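Long-range contacts in HDLP (histone deacetylase-like protein) (PDB 1C3R), which is a bacterial zinc-containing homologue of histone deacetylases that binds the hydroxamate inhibitor trichostatin A and probably removes acetyl groups from its substrate: residues H171-Q176 with A197-K202; L302-T307 with E349-P354; K5-L10 with E45-R50; P22-R27 with S332-E337. The protein carries 2 engineered substitutions. All coordinates share one frame; numbering follows the deposited sequence.

Contact 1: residues H171-Q176 with A197-K202. With TSN (trichostatin a), chain F.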
# COMPACT_ATOMS: atom_id res chain seq x y z
N HIS A 171 1.78 12.15 -5.75
CA HIS A 171 1.46 13.51 -5.34
C HIS A 171 2.25 13.97 -4.12
O HIS A 171 2.43 13.21 -3.17
CB HIS A 171 -0.03 13.61 -5.03
CG HIS A 171 -0.46 14.98 -4.59
ND1 HIS A 171 -1.03 15.23 -3.36
CD2 HIS A 171 -0.38 16.18 -5.22
CE1 HIS A 171 -1.28 16.53 -3.25
NE2 HIS A 171 -0.89 17.12 -4.36
N CYS A 172 2.71 15.22 -4.16
CA CYS A 172 3.48 15.81 -3.07
C CYS A 172 2.55 16.36 -1.98
O CYS A 172 2.51 17.57 -1.73
CB CYS A 172 4.37 16.94 -3.63
SG CYS A 172 3.51 18.17 -4.67
N ASP A 173 1.79 15.47 -1.34
CA ASP A 173 0.87 15.91 -0.30
C ASP A 173 1.54 16.74 0.80
O ASP A 173 0.98 17.73 1.26
CB ASP A 173 0.12 14.70 0.31
CG ASP A 173 1.04 13.65 0.93
OD1 ASP A 173 0.51 12.73 1.59
OD2 ASP A 173 2.28 13.73 0.76
N GLY A 174 2.75 16.36 1.20
CA GLY A 174 3.43 17.12 2.24
C GLY A 174 3.71 18.55 1.80
O GLY A 174 3.44 19.50 2.54
N VAL A 175 4.24 18.71 0.60
CA VAL A 175 4.55 20.04 0.08
C VAL A 175 3.27 20.85 -0.17
O VAL A 175 3.23 22.05 0.11
CB VAL A 175 5.34 19.96 -1.22
CG1 VAL A 175 5.66 21.37 -1.73
CG2 VAL A 175 6.63 19.17 -0.99
N GLN A 176 2.24 20.20 -0.67
CA GLN A 176 0.98 20.90 -0.93
C GLN A 176 0.42 21.49 0.35
O GLN A 176 -0.03 22.64 0.37
CB GLN A 176 -0.06 19.97 -1.54
CG GLN A 176 -1.46 20.59 -1.58
CD GLN A 176 -2.48 19.70 -2.25
OE1 GLN A 176 -2.38 19.40 -3.44
NE2 GLN A 176 -3.49 19.28 -1.48
N ALA A 197 -3.67 5.42 -6.56
CA ALA A 197 -2.30 5.44 -6.08
C ALA A 197 -2.04 6.29 -4.86
O ALA A 197 -2.78 7.22 -4.55
CB ALA A 197 -1.37 5.88 -7.21
N PHE A 198 -0.97 5.95 -4.15
CA PHE A 198 -0.56 6.69 -2.97
C PHE A 198 -0.16 8.08 -3.46
O PHE A 198 0.45 8.21 -4.52
CB PHE A 198 0.67 6.04 -2.34
CG PHE A 198 1.07 6.65 -1.03
CD1 PHE A 198 0.62 6.10 0.16
CD2 PHE A 198 1.84 7.80 -0.99
CE1 PHE A 198 0.93 6.70 1.38
CE2 PHE A 198 2.15 8.40 0.23
CZ PHE A 198 1.70 7.85 1.41
N PRO A 199 -0.53 9.14 -2.73
CA PRO A 199 -1.31 9.07 -1.50
C PRO A 199 -2.72 8.97 -2.07
O PRO A 199 -2.98 9.44 -3.17
CB PRO A 199 -1.03 10.42 -0.86
CG PRO A 199 -1.08 11.31 -2.07
CD PRO A 199 -0.15 10.54 -3.00
N PHE A 200 -3.64 8.37 -1.34
CA PHE A 200 -4.98 8.24 -1.86
C PHE A 200 -5.91 9.36 -1.41
O PHE A 200 -6.93 9.59 -2.04
CB PHE A 200 -5.53 6.88 -1.43
CG PHE A 200 -4.60 5.74 -1.73
CD1 PHE A 200 -3.57 5.42 -0.85
CD2 PHE A 200 -4.73 5.00 -2.90
CE1 PHE A 200 -2.68 4.38 -1.13
CE2 PHE A 200 -3.85 3.95 -3.19
CZ PHE A 200 -2.82 3.64 -2.30
N GLU A 201 -5.52 10.06 -0.34
CA GLU A 201 -6.34 11.13 0.24
C GLU A 201 -6.21 12.50 -0.39
O GLU A 201 -7.09 13.35 -0.22
CB GLU A 201 -6.01 11.26 1.73
CG GLU A 201 -6.09 9.98 2.50
CD GLU A 201 -5.62 10.17 3.92
OE1 GLU A 201 -6.22 10.99 4.64
OE2 GLU A 201 -4.64 9.50 4.31
N LYS A 202 -5.10 12.75 -1.07
CA LYS A 202 -4.92 14.04 -1.68
C LYS A 202 -4.30 13.91 -3.05
O LYS A 202 -3.81 12.84 -3.41
CB LYS A 202 -4.09 14.94 -0.77
CG LYS A 202 -4.85 15.28 0.50
CD LYS A 202 -4.22 16.38 1.31
CE LYS A 202 -5.15 16.79 2.44
NZ LYS A 202 -4.61 17.94 3.22
O1 TSN F . -7.16 -9.40 4.82
O2 TSN F . -7.35 -7.89 2.56
O3 TSN F . -3.71 -3.03 -1.50
N1 TSN F . -6.58 -8.15 4.71
N2 TSN F . -7.20 2.38 -2.23
C1 TSN F . -4.89 -1.03 -0.98
C2 TSN F . -5.36 -0.08 -0.05
C3 TSN F . -6.11 1.04 -0.41
C4 TSN F . -6.44 1.27 -1.82
C5 TSN F . -5.96 0.29 -2.76
C6 TSN F . -5.21 -0.80 -2.36
C7 TSN F . -4.10 -2.25 -0.64
C8 TSN F . -3.79 -2.54 0.86
C9 TSN F . -4.51 -3.81 1.25
C10 TSN F . -5.07 -4.13 2.46
C11 TSN F . -5.73 -5.47 2.50
C12 TSN F . -6.09 -6.13 3.62
C13 TSN F . -6.73 -7.45 3.54
C14 TSN F . -2.25 -2.68 1.04
C15 TSN F . -5.06 -3.23 3.68
C17 TSN F . -7.53 2.58 -3.65
C16 TSN F . -7.68 3.37 -1.29
O HOH W 1 -0.30 9.94 -6.44
O HOH W 2 -3.60 19.92 1.73
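H171 and P199 meet through carbon: CD of the proline sits 3.7 Å from CB of the histidine, and CG of the proline comes to the edge of the imidazole, near its plane. The peptide bond before P199 is cis. With CG of H171 opposite its own backbone nitrogen (chi1 -180°), the imidazole reaches across to K202, where ND1 comes within 3.5 Å of the carbonyl C of K202 and CB of the lysine is a little farther off. The extended K202 chain then crosses Q176, CD of K202 lying 4.1 Å from NE2 of Q176.

Direct hydrogen bonds between the two segments are lacking, and waters bridge them instead. One accepts from N of H171 and donates to O of F198, 2.7 Å away; a second accepts from both NZ of K202 and NE2 of Q176. The Q176 amide is also tied to E207 and N219, and its OE1 takes a weak bond from NE2 of H171.

In this arginase-like alpha/beta fold H171 directly follows the zinc ligand H170, and C172 is the N-cap of helix 173-178. D173 lays OD1 against CB of P199 at 3.7 Å, but its strongest bond goes through OD2 to H132, while OD1 also takes one from N139; the H132 pairing is consistent with the charge-relay system of deacetylases. F198 meets H132 edge-to-face.

E201 makes a salt bridge with R83 of the second subunit, and one face of the F200 ring receives the dimethylaniline end of a trichostatin A held in the neighbouring active site, CD2 of F200 lying 3.7 Å from N2 of the inhibitor.

Contact 2: residues L302-T307 with E349-P354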
# COMPACT_ATOMS: atom_id res chain seq x y z
N LEU A 302 16.97 4.22 -12.17
CA LEU A 302 17.43 5.41 -11.48
C LEU A 302 18.82 5.86 -11.94
O LEU A 302 19.04 7.04 -12.20
CB LEU A 302 17.40 5.16 -9.97
CG LEU A 302 17.94 6.21 -9.01
CD1 LEU A 302 17.38 5.96 -7.61
CD2 LEU A 302 19.45 6.17 -9.01
N ALA A 303 19.75 4.91 -12.05
CA ALA A 303 21.11 5.24 -12.46
C ALA A 303 21.17 5.80 -13.88
O ALA A 303 21.84 6.81 -14.14
CB ALA A 303 21.98 4.01 -12.36
N ARG A 304 20.47 5.14 -14.81
CA ARG A 304 20.49 5.59 -16.19
C ARG A 304 19.76 6.92 -16.37
O ARG A 304 20.27 7.83 -17.02
CB ARG A 304 19.87 4.54 -17.12
CG ARG A 304 20.63 3.20 -17.19
CD ARG A 304 20.11 2.39 -18.37
NE ARG A 304 18.65 2.39 -18.33
CZ ARG A 304 17.86 2.14 -19.36
NH1 ARG A 304 18.36 1.86 -20.55
NH2 ARG A 304 16.55 2.21 -19.19
N ALA A 305 18.58 7.03 -15.78
CA ALA A 305 17.80 8.26 -15.90
C ALA A 305 18.53 9.49 -15.39
O ALA A 305 18.63 10.49 -16.09
CB ALA A 305 16.46 8.11 -15.18
N TRP A 306 19.03 9.43 -14.17
CA TRP A 306 19.73 10.59 -13.64
C TRP A 306 21.05 10.85 -14.35
O TRP A 306 21.55 11.97 -14.34
CB TRP A 306 19.94 10.49 -12.11
CG TRP A 306 18.67 10.73 -11.34
CD1 TRP A 306 17.58 11.42 -11.76
CD2 TRP A 306 18.41 10.35 -9.98
NE1 TRP A 306 16.64 11.51 -10.76
CE2 TRP A 306 17.13 10.86 -9.65
CE3 TRP A 306 19.13 9.64 -9.01
CZ2 TRP A 306 16.55 10.67 -8.39
CZ3 TRP A 306 18.55 9.45 -7.75
CH2 TRP A 306 17.27 9.97 -7.46
N THR A 307 21.63 9.82 -14.97
CA THR A 307 22.87 10.03 -15.72
C THR A 307 22.54 10.91 -16.92
O THR A 307 23.34 11.77 -17.31
CB THR A 307 23.50 8.69 -16.20
OG1 THR A 307 24.05 7.98 -15.08
CG2 THR A 307 24.62 8.95 -17.20
N GLU A 349 22.78 -2.67 -21.07
CA GLU A 349 23.45 -2.48 -22.36
C GLU A 349 23.58 -1.02 -22.76
O GLU A 349 24.69 -0.51 -22.93
CB GLU A 349 22.68 -3.22 -23.46
CG GLU A 349 22.46 -4.70 -23.18
CD GLU A 349 23.75 -5.48 -23.04
OE1 GLU A 349 24.56 -5.46 -23.99
OE2 GLU A 349 23.94 -6.11 -21.97
N THR A 350 22.44 -0.36 -22.92
CA THR A 350 22.42 1.03 -23.34
C THR A 350 21.82 1.98 -22.31
O THR A 350 20.96 1.59 -21.52
CB THR A 350 21.65 1.16 -24.66
OG1 THR A 350 20.35 0.58 -24.51
CG2 THR A 350 22.38 0.45 -25.79
N LEU A 351 22.30 3.22 -22.32
CA LEU A 351 21.83 4.25 -21.39
C LEU A 351 20.42 4.74 -21.69
O LEU A 351 19.60 4.87 -20.79
CB LEU A 351 22.77 5.45 -21.40
CG LEU A 351 24.05 5.34 -20.58
CD1 LEU A 351 24.91 6.57 -20.79
CD2 LEU A 351 23.69 5.19 -19.11
N LYS A 352 20.15 5.01 -22.96
CA LYS A 352 18.84 5.52 -23.35
C LYS A 352 17.93 4.40 -23.81
O LYS A 352 18.31 3.54 -24.60
CB LYS A 352 19.00 6.55 -24.47
CG LYS A 352 20.03 7.61 -24.15
CD LYS A 352 20.30 8.56 -25.30
CE LYS A 352 19.12 9.47 -25.58
NZ LYS A 352 19.50 10.53 -26.56
N ASP A 353 16.72 4.39 -23.28
CA ASP A 353 15.76 3.38 -23.66
C ASP A 353 14.98 3.91 -24.86
O ASP A 353 15.11 5.09 -25.21
CB ASP A 353 14.86 3.04 -22.46
CG ASP A 353 14.31 4.26 -21.78
OD1 ASP A 353 13.94 4.16 -20.58
OD2 ASP A 353 14.23 5.32 -22.45
N PRO A 354 14.22 3.04 -25.53
CA PRO A 354 13.43 3.45 -26.70
C PRO A 354 12.30 4.35 -26.25
O PRO A 354 11.90 4.32 -25.09
CB PRO A 354 12.92 2.12 -27.23
CG PRO A 354 12.69 1.36 -25.95
CD PRO A 354 14.04 1.60 -25.29
O HOH W 3 18.01 0.61 -23.76
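R304 reaches out from its helix to T350 and D353, and the bend in its chain decides how. CG stands opposite the carbonyl carbon (chi1 -64°), the next bond is extended, and a turn at chi3 (-48°) sets the guanidinium across the loop 349-354. NH1 donates to O of T350 at 2.8 Å, a fairly straight bond with the acceptor exactly in the guanidinium plane, though the donor is tilted from the plane of the carbonyl. O of L351 lies differently: it sits over one face, 3.5 Å from CZ of R304, and makes no hydrogen bond to the guanidinium. NH2 turns to OD1 of D353, a salt bridge at 3.5 Å in which the carboxylate plane stands 79° from the guanidinium. That steep angle rules out a flat, two-pronged pairing. OD2 of D353 is taken by N of N272 at the start of helix 272-286.

L351 sends its CB away from the helix, yet its methyls fold back. CD2 lies 4.1 Å from CG of R304, and CD1 packs 4.3 Å from CG2 of T307. The T307 hydroxyl is committed within the helix, donating to O of A303 at 2.7 Å, while N of T307 approaches the same oxygen from the opposite face.

The contact fastens the loop between helices 324-331 and 362-371 to helix 299-314, and F34 of helix 28-37 touches A303, T307 and L351. A water joins OG1 of T350 and O of K352, with a weak link to NH1. With D353 shared with N272, the ion pair is probably modest, and the carbonyl bond fixes how the buried guanidinium is turned.

Contact 3: residues K5-L10 with E45-R50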
# COMPACT_ATOMS: atom_id res chain seq x y z
N LYS A 5 27.12 21.90 -10.84
CA LYS A 5 27.56 21.05 -9.75
C LYS A 5 26.59 19.93 -9.41
O LYS A 5 25.40 20.02 -9.69
CB LYS A 5 27.79 21.90 -8.49
CG LYS A 5 28.93 22.91 -8.56
CD LYS A 5 30.28 22.21 -8.62
CE LYS A 5 31.44 23.21 -8.56
NZ LYS A 5 31.41 24.17 -9.70
N LEU A 6 27.13 18.88 -8.81
CA LEU A 6 26.34 17.74 -8.36
C LEU A 6 26.62 17.63 -6.86
O LEU A 6 27.77 17.59 -6.44
CB LEU A 6 26.78 16.47 -9.09
CG LEU A 6 26.01 15.16 -8.84
CD1 LEU A 6 26.22 14.67 -7.42
CD2 LEU A 6 24.54 15.37 -9.11
N ILE A 7 25.56 17.63 -6.06
CA ILE A 7 25.73 17.53 -4.61
C ILE A 7 25.46 16.09 -4.19
O ILE A 7 24.42 15.53 -4.51
CB ILE A 7 24.75 18.48 -3.86
CG1 ILE A 7 25.15 19.95 -4.08
CG2 ILE A 7 24.81 18.20 -2.37
CD1 ILE A 7 25.08 20.43 -5.50
N GLY A 8 26.42 15.50 -3.49
CA GLY A 8 26.25 14.13 -3.05
C GLY A 8 27.45 13.59 -2.30
O GLY A 8 28.42 14.30 -2.03
N THR A 9 27.37 12.31 -1.95
CA THR A 9 28.42 11.61 -1.22
C THR A 9 28.12 10.12 -1.21
O THR A 9 26.97 9.71 -1.32
CB THR A 9 28.48 12.07 0.24
OG1 THR A 9 29.43 11.27 0.95
CG2 THR A 9 27.12 11.93 0.90
N LEU A 10 29.17 9.31 -1.09
CA LEU A 10 29.00 7.86 -1.05
C LEU A 10 28.41 7.46 0.30
O LEU A 10 27.80 6.40 0.44
CB LEU A 10 30.35 7.17 -1.24
CG LEU A 10 30.97 7.17 -2.65
CD1 LEU A 10 31.01 8.57 -3.22
CD2 LEU A 10 32.35 6.57 -2.58
N GLU A 45 33.36 18.85 -10.06
CA GLU A 45 31.95 19.12 -10.26
C GLU A 45 31.12 18.63 -9.08
O GLU A 45 29.94 18.95 -8.96
CB GLU A 45 31.46 18.42 -11.53
CG GLU A 45 32.16 18.87 -12.78
CD GLU A 45 31.85 17.96 -13.95
OE1 GLU A 45 32.24 16.78 -13.89
OE2 GLU A 45 31.22 18.43 -14.91
N LEU A 46 31.75 17.84 -8.22
CA LEU A 46 31.07 17.26 -7.07
C LEU A 46 31.23 18.03 -5.76
O LEU A 46 32.34 18.32 -5.33
CB LEU A 46 31.55 15.83 -6.89
CG LEU A 46 30.90 15.02 -5.77
CD1 LEU A 46 29.39 14.95 -5.99
CD2 LEU A 46 31.51 13.64 -5.74
N ILE A 47 30.10 18.35 -5.13
CA ILE A 47 30.09 19.05 -3.85
C ILE A 47 29.65 18.08 -2.77
O ILE A 47 28.55 17.52 -2.84
CB ILE A 47 29.11 20.24 -3.87
CG1 ILE A 47 29.60 21.30 -4.86
CG2 ILE A 47 28.96 20.82 -2.46
CD1 ILE A 47 28.70 22.51 -4.98
N LYS A 48 30.50 17.86 -1.77
CA LYS A 48 30.18 16.93 -0.69
C LYS A 48 28.97 17.40 0.12
O LYS A 48 28.93 18.54 0.57
CB LYS A 48 31.38 16.76 0.24
CG LYS A 48 31.15 15.77 1.36
CD LYS A 48 32.41 15.57 2.20
CE LYS A 48 32.19 14.53 3.29
NZ LYS A 48 31.83 13.19 2.72
N SER A 49 28.00 16.52 0.28
CA SER A 49 26.78 16.81 1.04
C SER A 49 27.11 17.14 2.49
O SER A 49 28.04 16.58 3.06
CB SER A 49 25.84 15.60 1.01
OG SER A 49 25.54 15.20 -0.32
N ARG A 50 26.34 18.05 3.08
CA ARG A 50 26.54 18.39 4.48
C ARG A 50 25.20 18.21 5.16
O ARG A 50 24.16 18.30 4.51
CB ARG A 50 26.98 19.85 4.66
CG ARG A 50 25.90 20.90 4.36
CD ARG A 50 26.39 22.31 4.75
NE ARG A 50 25.46 23.38 4.38
CZ ARG A 50 24.27 23.58 4.95
NH1 ARG A 50 23.83 22.80 5.93
NH2 ARG A 50 23.51 24.59 4.52
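L6 and I47 share the straightest of four backbone hydrogen bonds, N of I47 to O of L6 at 2.8 Å. N of L6 also donates to O of E45, and N of G8 to O of I47. The fourth is different: N of S49 stands above the carbonyl plane of G8, 58° out of it, 3.2 Å from O of G8. Alongside, OG of S49 comes 3.0 Å from CA of G8.

Side chains pair by sheet face. On one, L6 and L46 run together in the same direction, their CD1 methyls tight at 3.5 Å. On the other, CG1 of I7 packs 4.0 Å from CB of I47, while K5 crosses I47 at about a right angle with CG of K5 3.6 Å from CD1 of I47.

The two parallel strands form a beta-alpha-beta unit, with the crossover through helix 28-37, and strand 46-48 is an outermost strand of the chain's sheet. Helix 28-37 backs L6 with L32, and W310 of helix 299-314 covers both L6 and E45. Helix 98-118 lies over the isoleucine face through S109 and E116. Past the strand ends D11 gathers the polar tips, accepting from T9 OG1 and making a salt bridge with NZ of K48.

Contact 4: residues P22-R27 with S332-E337. With TSN (trichostatin a), chain D.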
# COMPACT_ATOMS: atom_id res chain seq x y z
N PRO A 22 11.33 -0.87 0.13
CA PRO A 22 11.67 -0.52 -1.26
C PRO A 22 12.97 0.29 -1.36
O PRO A 22 13.71 0.15 -2.34
CB PRO A 22 10.44 0.27 -1.70
CG PRO A 22 9.34 -0.44 -0.93
CD PRO A 22 9.95 -0.45 0.43
N LEU A 23 13.25 1.11 -0.36
CA LEU A 23 14.45 1.94 -0.36
C LEU A 23 15.73 1.33 0.26
O LEU A 23 16.61 2.07 0.73
CB LEU A 23 14.15 3.29 0.32
CG LEU A 23 13.21 4.22 -0.45
CD1 LEU A 23 12.82 5.43 0.40
CD2 LEU A 23 13.91 4.66 -1.75
N LYS A 24 15.86 0.01 0.25
CA LYS A 24 17.07 -0.56 0.82
C LYS A 24 18.17 -0.64 -0.24
O LYS A 24 19.32 -0.95 0.05
CB LYS A 24 16.79 -1.95 1.41
CG LYS A 24 16.88 -3.13 0.47
CD LYS A 24 15.93 -3.06 -0.70
CE LYS A 24 15.77 -4.45 -1.31
NZ LYS A 24 17.06 -5.10 -1.66
N ILE A 25 17.81 -0.34 -1.48
CA ILE A 25 18.77 -0.37 -2.57
C ILE A 25 19.65 0.88 -2.57
O ILE A 25 19.24 1.93 -2.07
CB ILE A 25 18.09 -0.40 -3.96
CG1 ILE A 25 17.30 0.91 -4.16
CG2 ILE A 25 17.17 -1.61 -4.10
CD1 ILE A 25 16.79 1.12 -5.57
N PRO A 26 20.86 0.78 -3.13
CA PRO A 26 21.77 1.93 -3.19
C PRO A 26 21.14 2.87 -4.21
O PRO A 26 20.54 2.42 -5.18
CB PRO A 26 23.06 1.31 -3.74
CG PRO A 26 22.93 -0.16 -3.34
CD PRO A 26 21.50 -0.40 -3.72
N ARG A 27 21.26 4.18 -3.99
CA ARG A 27 20.67 5.12 -4.93
C ARG A 27 21.65 6.23 -5.29
O ARG A 27 22.33 6.14 -6.32
CB ARG A 27 19.36 5.68 -4.34
CG ARG A 27 18.36 4.55 -4.06
CD ARG A 27 17.06 4.98 -3.38
NE ARG A 27 16.14 5.73 -4.23
CZ ARG A 27 16.02 7.06 -4.24
NH1 ARG A 27 16.76 7.81 -3.43
NH2 ARG A 27 15.13 7.63 -5.04
N SER A 332 26.46 -6.03 -9.67
CA SER A 332 26.87 -6.34 -8.31
C SER A 332 25.87 -5.85 -7.26
O SER A 332 26.05 -6.11 -6.07
CB SER A 332 28.23 -5.72 -8.00
OG SER A 332 28.12 -4.31 -7.92
N ILE A 333 24.84 -5.14 -7.69
CA ILE A 333 23.86 -4.61 -6.75
C ILE A 333 22.92 -5.66 -6.18
O ILE A 333 22.60 -6.67 -6.81
CB ILE A 333 23.01 -3.50 -7.39
CG1 ILE A 333 23.92 -2.36 -7.86
CG2 ILE A 333 22.00 -2.96 -6.39
CD1 ILE A 333 23.17 -1.24 -8.53
N ASP A 334 22.48 -5.40 -4.95
CA ASP A 334 21.56 -6.26 -4.22
C ASP A 334 20.13 -5.90 -4.62
O ASP A 334 19.38 -5.33 -3.82
CB ASP A 334 21.78 -6.05 -2.72
CG ASP A 334 21.78 -4.57 -2.32
OD1 ASP A 334 20.72 -3.91 -2.42
OD2 ASP A 334 22.84 -4.06 -1.91
N PHE A 335 19.73 -6.25 -5.84
CA PHE A 335 18.39 -5.89 -6.30
C PHE A 335 17.33 -6.98 -6.38
O PHE A 335 16.66 -7.26 -5.38
CB PHE A 335 18.51 -5.17 -7.66
CG PHE A 335 17.19 -4.77 -8.24
CD1 PHE A 335 16.27 -4.07 -7.47
CD2 PHE A 335 16.87 -5.10 -9.55
CE1 PHE A 335 15.04 -3.71 -8.00
CE2 PHE A 335 15.64 -4.74 -10.09
CZ PHE A 335 14.72 -4.05 -9.31
N GLU A 336 17.15 -7.57 -7.56
CA GLU A 336 16.16 -8.62 -7.82
C GLU A 336 14.84 -8.03 -8.30
O GLU A 336 14.15 -7.34 -7.56
CB GLU A 336 15.93 -9.50 -6.59
CG GLU A 336 14.96 -10.64 -6.83
CD GLU A 336 14.83 -11.56 -5.63
OE1 GLU A 336 15.85 -12.13 -5.21
OE2 GLU A 336 13.70 -11.72 -5.12
N GLU A 337 14.51 -8.32 -9.55
CA GLU A 337 13.30 -7.82 -10.18
C GLU A 337 12.05 -8.33 -9.46
O GLU A 337 11.95 -9.51 -9.14
CB GLU A 337 13.30 -8.27 -11.64
CG GLU A 337 12.53 -7.38 -12.58
CD GLU A 337 13.11 -5.98 -12.67
OE1 GLU A 337 14.29 -5.82 -13.06
OE2 GLU A 337 12.38 -5.03 -12.34
O1 TSN D . 6.98 9.68 -3.99
O2 TSN D . 7.46 6.92 -4.27
O3 TSN D . 3.99 0.56 -2.92
N1 TSN D . 6.17 8.66 -3.47
N2 TSN D . 7.17 -2.77 1.61
C1 TSN D . 4.94 -0.02 -0.82
C2 TSN D . 5.20 0.25 0.53
C3 TSN D . 5.92 -0.62 1.35
C4 TSN D . 6.43 -1.87 0.82
C5 TSN D . 6.15 -2.14 -0.55
C6 TSN D . 5.43 -1.25 -1.34
C7 TSN D . 4.18 0.87 -1.76
C8 TSN D . 3.67 2.25 -1.24
C9 TSN D . 4.35 3.34 -2.03
C10 TSN D . 4.80 4.55 -1.58
C11 TSN D . 5.44 5.40 -2.61
C12 TSN D . 6.02 6.60 -2.38
C13 TSN D . 6.63 7.36 -3.46
C14 TSN D . 2.13 2.31 -1.44
C15 TSN D . 4.68 5.03 -0.13
C17 TSN D . 7.74 -4.01 1.02
C16 TSN D . 7.46 -2.51 3.02
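The F335 ring meets I25 obliquely, CG2 of the isoleucine 4.3 Å from CD1 of the phenylalanine. At the edge of the ring, in its plane, is OE1 of E337, and H298 adds an edge-to-face partner. P299, at the start of helix 299-314, touches I25 and F335 alike. The D334 carboxylate meets a saturated ring: OD1 lies 3.8 Å from CD of P26, and OD2 is near CG of the same proline.

That proline also takes a methyl, with CG2 of I333 3.7 Å from CD of P26; the two side chains run antiparallel past one another. D334 is the centre of an inverse gamma turn from I333 to F335, in which N of F335 makes a weak bond to O of I333.

Here the lip of the inhibitor pocket is joined to the C-terminal part of the chain. Residues 22-27 lead into helix 28-37, with R27 as its N-cap, and P22 at their start belongs to the pocket: CG of P22 packs 3.6 Å from C5 in the aromatic ring of trichostatin A. The same inhibitor is hydrogen-bonded by H131 and Y297, and L23 rests on Y297.

Polar ties across the contact are slight. K24, with CG wedged between the backbone nitrogen and carbonyl carbon (chi1 87°), bends twice more along its chain, at chi2 and chi4, to bring NZ within 3.2 Å of O of D334, a weak hydrogen bond. OD1 of D334 is 3.9 Å from NZ of K24, a long salt bridge. R16 is a second, weak partner, reaching both OD2 of D334 and O of K24.

Contacts 2 and 4 touch: R27 lays NE 3.6 Å from CD1 of L302, and its NH2 comes close to the W306 ring. Helix 28-37 ties three of the four together, since R27 of contact 4 caps it, its F34 packs on contact 2, and it forms the crossover between the strands of contact 3. Contacts 1 and 4 flank the inhibitor pocket with centres 25 Å apart; the side chain of F198 in contact 1 is about 7 Å from the zinc, that of I25 in contact 4 about 12 Å. Contacts 2 and 3 lie away from the site, 28 and 29 Å from contact 1 between centres, across the middle of the chain.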